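Local atomic coordinates of hemerythrin HHE cation binding domain protein (Mycobacterium kansasii, PDB entry 6TYJ), a protein that binds metal ions, zinc and iron among them, within a hemerythrin-like helical bundle. Residues Ile53-Arg56 with Ile57-Asp60; Asp60-Tyr63 with Pro64-Ala68; Ser37-Arg40 with His41-Asp45; Val22-Gly25 with Leu26-Ile30. One frame throughout, in Å; residues are numbered along the deposited sequence.

Interaction 1 (Ile53-Arg56 with Ile57-Asp60); sequences IHFR and IEDD. With ZN (zinc ion), chain B; ZN (zinc ion), chain D.
H54 and E58 form a local, metal-bridged pair one turn apart on helix 38-65, in the buried middle of the helical bundle. The NE2 of H54 lies 2.1 Å from one zinc ion, and OE2 of E58 sits 1.9 Å from the same ion. The shared metal draws NE2 and OE2 to within 2.8 Å of each other without a hydrogen bond between them. Imidazole and carboxylate planes are turned 61° apart, and CG of E58 passes over one face of the H54 ring. CG of H54 stands anti to the backbone N (chi1 -173°), which carries the imidazole forward to the metal; E58 reaches it with an extended chain. Behind the pair, E58 N donates to H54 O, and ND1 of H54 is hydrogen-bonded to H19, fixing the rotation of the ring. OE1 of E58 binds a second zinc, shared with H80 and H114, and lies 3.8 Å from CD1 of F55, whose ring plane is only 13° from that of the carboxylate and which stacks on H80.

On the next side of the helix, OD2 of D59 binds a further zinc at 2.0 Å, completed by H80 and two waters. Nearer the surface, a water accepts from NH1 of R56 and donates to OD2 of D60 at 2.6 Å, while NE of R56 pairs with D52. H20, H114 and E118 complete the first zinc sphere; H54 and E58 are one of two HxxxE pairs, with H114 and E118, in a hemerythrin-type dinuclear site bridged by E58.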
loop_
_atom_site.group_PDB
_atom_site.type_symbol
_atom_site.label_atom_id
_atom_site.label_comp_id
_atom_site.label_asym_id
_atom_site.label_seq_id
_atom_site.Cartn_x
_atom_site.Cartn_y
_atom_site.Cartn_z
ATOM N N ILE A 53 1.410 0.412 5.976
ATOM C CA ILE A 53 0.466 -0.452 6.678
ATOM C C ILE A 53 -0.327 -1.314 5.706
ATOM O O ILE A 53 -0.758 -2.431 6.063
ATOM C CB ILE A 53 -0.442 0.360 7.605
ATOM C CG1 ILE A 53 -1.444 1.190 6.841
ATOM C CG2 ILE A 53 0.391 1.283 8.493
ATOM C CD1 ILE A 53 -2.129 2.217 7.791
ATOM N N HIS A 54 -0.508 -0.840 4.472
ATOM C CA HIS A 54 -1.242 -1.600 3.477
ATOM C C HIS A 54 -0.519 -2.881 3.103
ATOM O O HIS A 54 -1.121 -3.973 3.115
ATOM C CB HIS A 54 -1.432 -0.744 2.236
ATOM C CG HIS A 54 -2.314 -1.376 1.220
ATOM N ND1 HIS A 54 -3.682 -1.356 1.317
ATOM C CD2 HIS A 54 -2.023 -2.039 0.076
ATOM C CE1 HIS A 54 -4.207 -1.979 0.274
ATOM N NE2 HIS A 54 -3.216 -2.410 -0.485
ATOM N N PHE A 55 0.777 -2.773 2.777
ATOM C CA PHE A 55 1.534 -3.969 2.424
ATOM C C PHE A 55 1.629 -4.916 3.606
ATOM O O PHE A 55 1.629 -6.134 3.408
ATOM C CB PHE A 55 2.926 -3.610 1.898
ATOM C CG PHE A 55 2.919 -3.135 0.470
ATOM C CD1 PHE A 55 1.722 -2.915 -0.196
ATOM C CD2 PHE A 55 4.113 -2.945 -0.208
ATOM C CE1 PHE A 55 1.704 -2.477 -1.526
ATOM C CE2 PHE A 55 4.107 -2.513 -1.520
ATOM C CZ PHE A 55 2.898 -2.284 -2.182
ATOM N N ARG A 56 1.696 -4.384 4.832
ATOM C CA ARG A 56 1.788 -5.265 6.002
ATOM C C ARG A 56 0.495 -6.031 6.223
ATOM O O ARG A 56 0.537 -7.237 6.528
ATOM C CB ARG A 56 2.141 -4.457 7.243
ATOM C CG ARG A 56 3.590 -4.027 7.307
ATOM C CD ARG A 56 3.905 -3.403 8.649
ATOM N NE ARG A 56 5.172 -2.695 8.591
ATOM C CZ ARG A 56 6.328 -3.213 8.978
ATOM N NH1 ARG A 56 6.371 -4.444 9.463
ATOM N NH2 ARG A 56 7.436 -2.493 8.896
ATOM N N ILE A 57 -0.664 -5.359 6.132
ATOM C CA ILE A 57 -1.875 -6.147 6.329
ATOM C C ILE A 57 -2.052 -7.153 5.203
ATOM O O ILE A 57 -2.537 -8.273 5.469
ATOM C CB ILE A 57 -3.146 -5.296 6.537
ATOM C CG1 ILE A 57 -3.572 -4.549 5.279
ATOM C CG2 ILE A 57 -2.979 -4.342 7.725
ATOM C CD1 ILE A 57 -4.930 -3.894 5.465
ATOM N N GLU A 58 -1.617 -6.838 3.976
ATOM C CA GLU A 58 -1.675 -7.822 2.901
ATOM C C GLU A 58 -0.741 -8.995 3.215
ATOM O O GLU A 58 -1.160 -10.165 3.170
ATOM C CB GLU A 58 -1.382 -7.132 1.541
ATOM C CG GLU A 58 -2.578 -6.354 1.029
ATOM C CD GLU A 58 -2.289 -5.625 -0.236
ATOM O OE1 GLU A 58 -1.127 -5.462 -0.579
ATOM O OE2 GLU A 58 -3.276 -5.209 -0.862
ATOM N N ASP A 59 0.517 -8.707 3.603
ATOM C CA ASP A 59 1.478 -9.780 3.804
ATOM C C ASP A 59 1.196 -10.579 5.074
ATOM O O ASP A 59 1.484 -11.774 5.113
ATOM C CB ASP A 59 2.897 -9.218 3.891
ATOM C CG ASP A 59 3.440 -8.780 2.548
ATOM O OD1 ASP A 59 2.941 -9.281 1.508
ATOM O OD2 ASP A 59 4.376 -7.964 2.551
ATOM N N ASP A 60 0.637 -9.937 6.105
ATOM C CA ASP A 60 0.522 -10.579 7.420
ATOM C C ASP A 60 -0.817 -11.256 7.642
ATOM O O ASP A 60 -0.898 -12.194 8.464
ATOM C CB ASP A 60 0.724 -9.536 8.522
ATOM C CG ASP A 60 2.109 -8.893 8.490
ATOM O OD1 ASP A 60 3.012 -9.382 7.766
ATOM O OD2 ASP A 60 2.309 -7.920 9.240
HETATM ZN ZN ZN B . -3.429 -3.739 -2.102
HETATM ZN ZN ZN D . 4.941 -7.621 0.707
HETATM O O HOH W 1 4.652 -6.880 9.787
HETATM O O HOH W 2 5.930 -9.060 -0.071
HETATM O O HOH W 3 6.222 -6.120 1.018
#

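Interaction 2 (Asp60-Tyr63 with Pro64-Ala68); sequences DLYY and PALSA
L66 lays its CD1 methyl over one face of the Y62 ring, a CH-pi contact with CD1 4.1 Å from the ring centroid and 19° off the normal. Its other methyl, CD2, runs down to the phenol end, 3.6 Å from OH of Y62. The ring stands there because CG of Y62 is anti to the backbone N (chi1 -175°), which swings it forward along the helix to the residue one turn on. The backbone beneath is loosening: L66 N donates to Y63 O at 3.0 Å, from well above the carbonyl plane, and only weakly to Y62 O. A65 N makes a weak bond to L61 O, 3.4 Å long. P64 brings no N-H to the preceding turn, and its CD packs 3.6 Å from CB of Y63. L66 then leaves helical geometry, and S67 N turns back to P64 O.

Farther out, OH of Y62 is hydrogen-bonded to M122 O, holding the far end of the ring, and L66 also rests on I73, M122 and P126. The Y63 ring meets H77 edge-to-face, and its side chain comes close to E118 and a bound zinc, so this turn borders the metal centre. A pi-type turn at 60-62 running into a proline kink, followed by fraying of the hydrogen bonds, marks this as the C-terminal end of helix 38-65 in the hemerythrin-like bundle.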
loop_
_atom_site.group_PDB
_atom_site.type_symbol
_atom_site.label_atom_id
_atom_site.label_comp_id
_atom_site.label_asym_id
_atom_site.label_seq_id
_atom_site.Cartn_x
_atom_site.Cartn_y
_atom_site.Cartn_z
ATOM N N ASP A 60 0.637 -9.937 6.105
ATOM C CA ASP A 60 0.522 -10.579 7.420
ATOM C C ASP A 60 -0.817 -11.256 7.642
ATOM O O ASP A 60 -0.898 -12.194 8.464
ATOM C CB ASP A 60 0.724 -9.536 8.522
ATOM C CG ASP A 60 2.109 -8.893 8.490
ATOM O OD1 ASP A 60 3.012 -9.382 7.766
ATOM O OD2 ASP A 60 2.309 -7.920 9.240
ATOM N N LEU A 61 -1.874 -10.802 6.968
ATOM C CA LEU A 61 -3.215 -11.327 7.198
ATOM C C LEU A 61 -3.879 -11.799 5.910
ATOM O O LEU A 61 -4.360 -12.935 5.843
ATOM C CB LEU A 61 -4.086 -10.279 7.892
ATOM C CG LEU A 61 -3.713 -10.063 9.363
ATOM C CD1 LEU A 61 -4.376 -8.862 9.999
ATOM C CD2 LEU A 61 -4.081 -11.316 10.135
ATOM N N TYR A 62 -3.933 -10.950 4.878
ATOM C CA TYR A 62 -4.790 -11.293 3.745
ATOM C C TYR A 62 -4.168 -12.372 2.859
ATOM O O TYR A 62 -4.810 -13.383 2.544
ATOM C CB TYR A 62 -5.070 -10.033 2.922
ATOM C CG TYR A 62 -6.060 -10.286 1.794
ATOM C CD1 TYR A 62 -7.379 -10.607 2.077
ATOM C CD2 TYR A 62 -5.664 -10.231 0.456
ATOM C CE1 TYR A 62 -8.290 -10.830 1.051
ATOM C CE2 TYR A 62 -6.577 -10.478 -0.585
ATOM C CZ TYR A 62 -7.880 -10.774 -0.273
ATOM O OH TYR A 62 -8.813 -11.009 -1.261
ATOM N N TYR A 63 -2.937 -12.154 2.401
ATOM C CA TYR A 63 -2.330 -13.145 1.529
ATOM C C TYR A 63 -2.151 -14.503 2.222
ATOM O O TYR A 63 -2.327 -15.520 1.532
ATOM C CB TYR A 63 -1.000 -12.604 0.972
ATOM C CG TYR A 63 -1.129 -11.494 -0.039
ATOM C CD1 TYR A 63 -2.304 -11.335 -0.741
ATOM C CD2 TYR A 63 -0.078 -10.607 -0.282
ATOM C CE1 TYR A 63 -2.446 -10.316 -1.698
ATOM C CE2 TYR A 63 -0.216 -9.596 -1.233
ATOM C CZ TYR A 63 -1.413 -9.460 -1.919
ATOM O OH TYR A 63 -1.609 -8.474 -2.883
ATOM N N PRO A 64 -1.853 -14.610 3.538
ATOM C CA PRO A 64 -1.785 -15.950 4.139
ATOM C C PRO A 64 -3.109 -16.693 4.067
ATOM O O PRO A 64 -3.118 -17.924 3.873
ATOM C CB PRO A 64 -1.341 -15.650 5.582
ATOM C CG PRO A 64 -0.456 -14.418 5.410
ATOM C CD PRO A 64 -1.212 -13.581 4.390
ATOM N N ALA A 65 -4.229 -15.976 4.224
ATOM C CA ALA A 65 -5.548 -16.583 4.103
ATOM C C ALA A 65 -5.791 -17.111 2.701
ATOM O O ALA A 65 -6.593 -18.043 2.502
ATOM C CB ALA A 65 -6.630 -15.568 4.467
ATOM N N LEU A 66 -5.109 -16.535 1.723
ATOM C CA LEU A 66 -5.243 -16.906 0.329
ATOM C C LEU A 66 -4.100 -17.804 -0.143
ATOM O O LEU A 66 -3.907 -17.951 -1.352
ATOM C CB LEU A 66 -5.317 -15.646 -0.537
ATOM C CG LEU A 66 -6.721 -15.050 -0.724
ATOM C CD1 LEU A 66 -7.371 -14.605 0.585
ATOM C CD2 LEU A 66 -6.706 -13.918 -1.749
ATOM N N SER A 67 -3.365 -18.437 0.790
ATOM C CA SER A 67 -2.137 -19.130 0.416
ATOM C C SER A 67 -2.362 -20.290 -0.552
ATOM O O SER A 67 -1.416 -20.701 -1.230
ATOM C CB SER A 67 -1.408 -19.630 1.669
ATOM O OG SER A 67 -2.228 -20.537 2.379
ATOM N N ALA A 68 -3.596 -20.807 -0.675
ATOM C CA ALA A 68 -3.806 -21.920 -1.586
ATOM C C ALA A 68 -3.579 -21.534 -3.043
ATOM O O ALA A 68 -3.371 -22.420 -3.881
ATOM C CB ALA A 68 -5.214 -22.514 -1.405
#

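Interaction 3 (Ser37-Arg40 with His41-Asp45); sequences SEER and HALFD
With CG of E39 anti to the backbone N (chi1 -179°) and CG of L43 anti to its carbonyl carbon (chi1 -77°), the two side chains run side by side in the same direction. CG of E39 meets CD1 of L43 at 3.9 Å, and CG of L43 rests 3.3 Å from E39 O, the acceptor of L43 N. H41, also turned beside its backbone N, brings CD2 to 3.1 Å from S37 O, obliquely to its ring. That same carbonyl accepts H41 N at 3.1 Å, while NE2 of H41 is bonded to N36 OD1.

At the N-cap, S37 OG accepts from R40 N at 3.1 Å and is also hydrogen-bonded to P34 O. R40 extends from the helix into buried surroundings, where A33 O, Y100 OH and the W104 ring hold its guanidinium; L43 packs on helix 12-32 and F44 on helix 70-91.

The first turn of helix 38-65 thus has the amide of R40, which lies too early in the helix for a partner one turn back, satisfied by a serine hydroxyl that is itself anchored in the preceding loop. The N36 bond is consistent with a proton on NE2 of H41, and the polar partners of R40 probably offset the cost of burying its charge.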
loop_
_atom_site.group_PDB
_atom_site.type_symbol
_atom_site.label_atom_id
_atom_site.label_comp_id
_atom_site.label_asym_id
_atom_site.label_seq_id
_atom_site.Cartn_x
_atom_site.Cartn_y
_atom_site.Cartn_z
ATOM N N SER A 37 6.313 21.759 -2.759
ATOM C CA SER A 37 5.526 22.539 -1.818
ATOM C C SER A 37 5.442 21.821 -0.477
ATOM O O SER A 37 5.586 20.604 -0.405
ATOM C CB SER A 37 4.109 22.787 -2.356
ATOM O OG SER A 37 3.381 21.581 -2.592
ATOM N N GLU A 38 5.246 22.613 0.582
ATOM C CA GLU A 38 4.973 22.061 1.917
ATOM C C GLU A 38 3.847 21.034 1.881
ATOM O O GLU A 38 3.925 19.971 2.524
ATOM C CB GLU A 38 4.596 23.199 2.868
ATOM C CG GLU A 38 5.649 24.258 3.053
ATOM C CD GLU A 38 5.104 25.573 3.617
ATOM O OE1 GLU A 38 3.869 25.795 3.655
ATOM O OE2 GLU A 38 5.935 26.403 4.018
ATOM N N GLU A 39 2.774 21.367 1.166
ATOM C CA GLU A 39 1.618 20.492 1.055
ATOM C C GLU A 39 1.990 19.167 0.414
ATOM O O GLU A 39 1.595 18.102 0.912
ATOM C CB GLU A 39 0.524 21.195 0.242
ATOM C CG GLU A 39 -0.716 20.357 0.093
ATOM C CD GLU A 39 -1.741 20.909 -0.901
ATOM O OE1 GLU A 39 -1.513 21.999 -1.479
ATOM O OE2 GLU A 39 -2.776 20.229 -1.106
ATOM N N ARG A 40 2.771 19.204 -0.668
ATOM C CA ARG A 40 3.115 17.959 -1.353
ATOM C C ARG A 40 4.000 17.082 -0.477
ATOM O O ARG A 40 3.868 15.851 -0.488
ATOM C CB ARG A 40 3.804 18.236 -2.692
ATOM C CG ARG A 40 3.756 17.016 -3.623
ATOM C CD ARG A 40 4.193 17.454 -5.030
ATOM N NE ARG A 40 4.397 16.313 -5.907
ATOM C CZ ARG A 40 3.924 16.218 -7.141
ATOM N NH1 ARG A 40 3.204 17.210 -7.670
ATOM N NH2 ARG A 40 4.175 15.128 -7.841
ATOM N N HIS A 41 4.942 17.691 0.250
ATOM C CA HIS A 41 5.802 16.893 1.128
ATOM C C HIS A 41 5.008 16.208 2.230
ATOM O O HIS A 41 5.261 15.032 2.538
ATOM C CB HIS A 41 6.896 17.767 1.745
ATOM C CG HIS A 41 7.997 18.134 0.787
ATOM N ND1 HIS A 41 8.893 17.210 0.294
ATOM C CD2 HIS A 41 8.354 19.326 0.249
ATOM C CE1 HIS A 41 9.751 17.815 -0.511
ATOM N NE2 HIS A 41 9.457 19.100 -0.544
ATOM N N ALA A 42 4.073 16.927 2.864
ATOM C CA ALA A 42 3.261 16.294 3.914
ATOM C C ALA A 42 2.411 15.184 3.336
ATOM O O ALA A 42 2.331 14.094 3.912
ATOM C CB ALA A 42 2.376 17.319 4.620
ATOM N N LEU A 43 1.801 15.424 2.171
ATOM C CA LEU A 43 0.969 14.399 1.559
ATOM C C LEU A 43 1.786 13.163 1.214
ATOM O O LEU A 43 1.307 12.028 1.362
ATOM C CB LEU A 43 0.304 14.986 0.308
ATOM C CG LEU A 43 -0.893 15.917 0.543
ATOM C CD1 LEU A 43 -1.155 16.595 -0.817
ATOM C CD2 LEU A 43 -2.147 15.180 1.046
ATOM N N PHE A 44 3.029 13.351 0.766
ATOM C CA PHE A 44 3.857 12.199 0.450
ATOM C C PHE A 44 4.166 11.381 1.706
ATOM O O PHE A 44 4.122 10.149 1.655
ATOM C CB PHE A 44 5.148 12.635 -0.229
ATOM C CG PHE A 44 5.996 11.488 -0.668
ATOM C CD1 PHE A 44 5.542 10.626 -1.648
ATOM C CD2 PHE A 44 7.262 11.280 -0.112
ATOM C CE1 PHE A 44 6.327 9.530 -2.052
ATOM C CE2 PHE A 44 8.057 10.206 -0.535
ATOM C CZ PHE A 44 7.586 9.347 -1.509
ATOM N N ASP A 45 4.479 12.039 2.827
ATOM C CA ASP A 45 4.636 11.297 4.085
ATOM C C ASP A 45 3.372 10.525 4.428
ATOM O O ASP A 45 3.439 9.393 4.948
ATOM C CB ASP A 45 4.957 12.246 5.226
ATOM C CG ASP A 45 6.391 12.727 5.224
ATOM O OD1 ASP A 45 7.241 12.181 4.485
ATOM O OD2 ASP A 45 6.656 13.661 6.003
#

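Interaction 4 (Val22-Gly25 with Leu26-Ile30); sequences VIKG and LGRKI
R28 folds back over G25 on the outer surface of helix 12-32, one of the long helices of the hemerythrin-like bundle. The R28 chain leaves the backbone extended and then bends at chi3 (61°), which turns the guanidinium back along the helix. NH2 comes to 3.5 Å from CA of G25 and CZ to 3.8 Å from the same atom, and G25 O lies 4.2 Å above the guanidinium plane, over its centre. No beta carbon stands between the flat group and the backbone at this point, so the approach to CA is direct. The same carbonyl accepts K29 N at 3.0 Å, and CG of K29 passes 3.4 Å from it before its chain also bends. One residue back, K24 O accepts R28 N, while the two positive ends, K24 NZ and R28 NH1, stay 5.4 Å apart.

Round the helix, V22 and L26 form a looser apolar pair, CG1 of V22 being 4.3 Å from CD1 of L26; L26 N also donates to V22 O. G27 N donates to I23 O, and G27 O receives the hydroxyl of S31. I23, on the inward side, packs on H54 and L111, linking this turn to the metal-bearing core.

Along the outer side, then, the guanidinium rests against the bare CA of G25 and faces a carbonyl oxygen, without a hydrogen bond to that oxygen. The partial negative charge of G25 O would probably steady the R28 cation, and solvent around these two exposed side chains probably screens the repulsion between K24 and R28.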
loop_
_atom_site.group_PDB
_atom_site.type_symbol
_atom_site.label_atom_id
_atom_site.label_comp_id
_atom_site.label_asym_id
_atom_site.label_seq_id
_atom_site.Cartn_x
_atom_site.Cartn_y
_atom_site.Cartn_z
ATOM N N VAL A 22 -8.259 5.115 -0.673
ATOM C CA VAL A 22 -7.496 6.067 0.131
ATOM C C VAL A 22 -6.144 6.337 -0.510
ATOM O O VAL A 22 -5.720 7.489 -0.650
ATOM C CB VAL A 22 -7.319 5.542 1.569
ATOM C CG1 VAL A 22 -6.174 6.295 2.277
ATOM C CG2 VAL A 22 -8.613 5.676 2.352
ATOM N N ILE A 23 -5.436 5.270 -0.869
ATOM C CA ILE A 23 -4.089 5.399 -1.414
ATOM C C ILE A 23 -4.129 6.133 -2.748
ATOM O O ILE A 23 -3.323 7.044 -2.999
ATOM C CB ILE A 23 -3.447 4.008 -1.537
ATOM C CG1 ILE A 23 -3.075 3.518 -0.128
ATOM C CG2 ILE A 23 -2.223 4.064 -2.489
ATOM C CD1 ILE A 23 -2.799 2.022 -0.078
ATOM N N LYS A 24 -5.071 5.761 -3.615
ATOM C CA LYS A 24 -5.219 6.455 -4.889
ATOM C C LYS A 24 -5.562 7.915 -4.660
ATOM O O LYS A 24 -5.066 8.803 -5.382
ATOM C CB LYS A 24 -6.292 5.758 -5.731
ATOM C CG LYS A 24 -6.508 6.385 -7.101
ATOM C CD LYS A 24 -7.640 5.706 -7.863
ATOM C CE LYS A 24 -7.939 6.456 -9.155
ATOM N NZ LYS A 24 -9.195 5.973 -9.798
ATOM N N GLY A 25 -6.378 8.194 -3.641
ATOM C CA GLY A 25 -6.748 9.575 -3.364
ATOM C C GLY A 25 -5.559 10.407 -2.927
ATOM O O GLY A 25 -5.401 11.556 -3.368
ATOM N N LEU A 26 -4.706 9.843 -2.063
ATOM C CA LEU A 26 -3.479 10.529 -1.687
ATOM C C LEU A 26 -2.593 10.755 -2.901
ATOM O O LEU A 26 -2.003 11.825 -3.040
ATOM C CB LEU A 26 -2.725 9.737 -0.621
ATOM C CG LEU A 26 -3.295 9.947 0.781
ATOM C CD1 LEU A 26 -2.732 8.865 1.716
ATOM C CD2 LEU A 26 -2.992 11.324 1.332
ATOM N N GLY A 27 -2.481 9.751 -3.780
ATOM C CA GLY A 27 -1.686 9.913 -4.992
ATOM C C GLY A 27 -2.185 11.046 -5.873
ATOM O O GLY A 27 -1.387 11.775 -6.462
ATOM N N ARG A 28 -3.511 11.199 -5.982
ATOM C CA ARG A 28 -4.076 12.302 -6.759
ATOM C C ARG A 28 -3.791 13.649 -6.087
ATOM O O ARG A 28 -3.401 14.617 -6.761
ATOM C CB ARG A 28 -5.582 12.057 -6.947
ATOM C CG ARG A 28 -6.347 13.169 -7.633
ATOM C CD ARG A 28 -7.829 12.810 -7.804
ATOM N NE ARG A 28 -8.529 12.583 -6.536
ATOM C CZ ARG A 28 -8.779 11.384 -6.000
ATOM N NH1 ARG A 28 -8.386 10.267 -6.611
ATOM N NH2 ARG A 28 -9.433 11.295 -4.845
ATOM N N LYS A 29 -3.925 13.726 -4.753
ATOM C CA LYS A 29 -3.639 14.985 -4.061
ATOM C C LYS A 29 -2.170 15.370 -4.200
ATOM O O LYS A 29 -1.842 16.551 -4.400
ATOM C CB LYS A 29 -4.024 14.890 -2.580
ATOM C CG LYS A 29 -5.500 14.752 -2.334
ATOM C CD LYS A 29 -5.839 15.059 -0.895
ATOM C CE LYS A 29 -5.645 16.538 -0.605
ATOM N NZ LYS A 29 -6.369 16.940 0.635
ATOM N N ILE A 30 -1.275 14.394 -4.085
ATOM C CA ILE A 30 0.145 14.655 -4.306
ATOM C C ILE A 30 0.367 15.217 -5.697
ATOM O O ILE A 30 1.005 16.265 -5.862
ATOM C CB ILE A 30 0.963 13.373 -4.074
ATOM C CG1 ILE A 30 0.877 13.017 -2.600
ATOM C CG2 ILE A 30 2.419 13.594 -4.531
ATOM C CD1 ILE A 30 1.302 11.589 -2.322
#

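In the fold
From the N terminus the order is interaction 4 on helix 12-32, then interactions 3, 1 and 2 along helix 38-65. Each contact is local and spans about a turn, so none closes a long loop and none nests in or crosses another; interactions 1 and 2 share D60 and are joined by probable backbone bonds E58 O to Y63 N and I57 O to Y62 N. The two helices run antiparallel as a hairpin. Near its connection, interactions 4 and 3 meet as I30 packs on L43 and F44; farther along, I23 packs on H54 of interaction 1. Interactions 3 and 2 lie on opposite sides of the chain's centre, their centres about 33 Å apart.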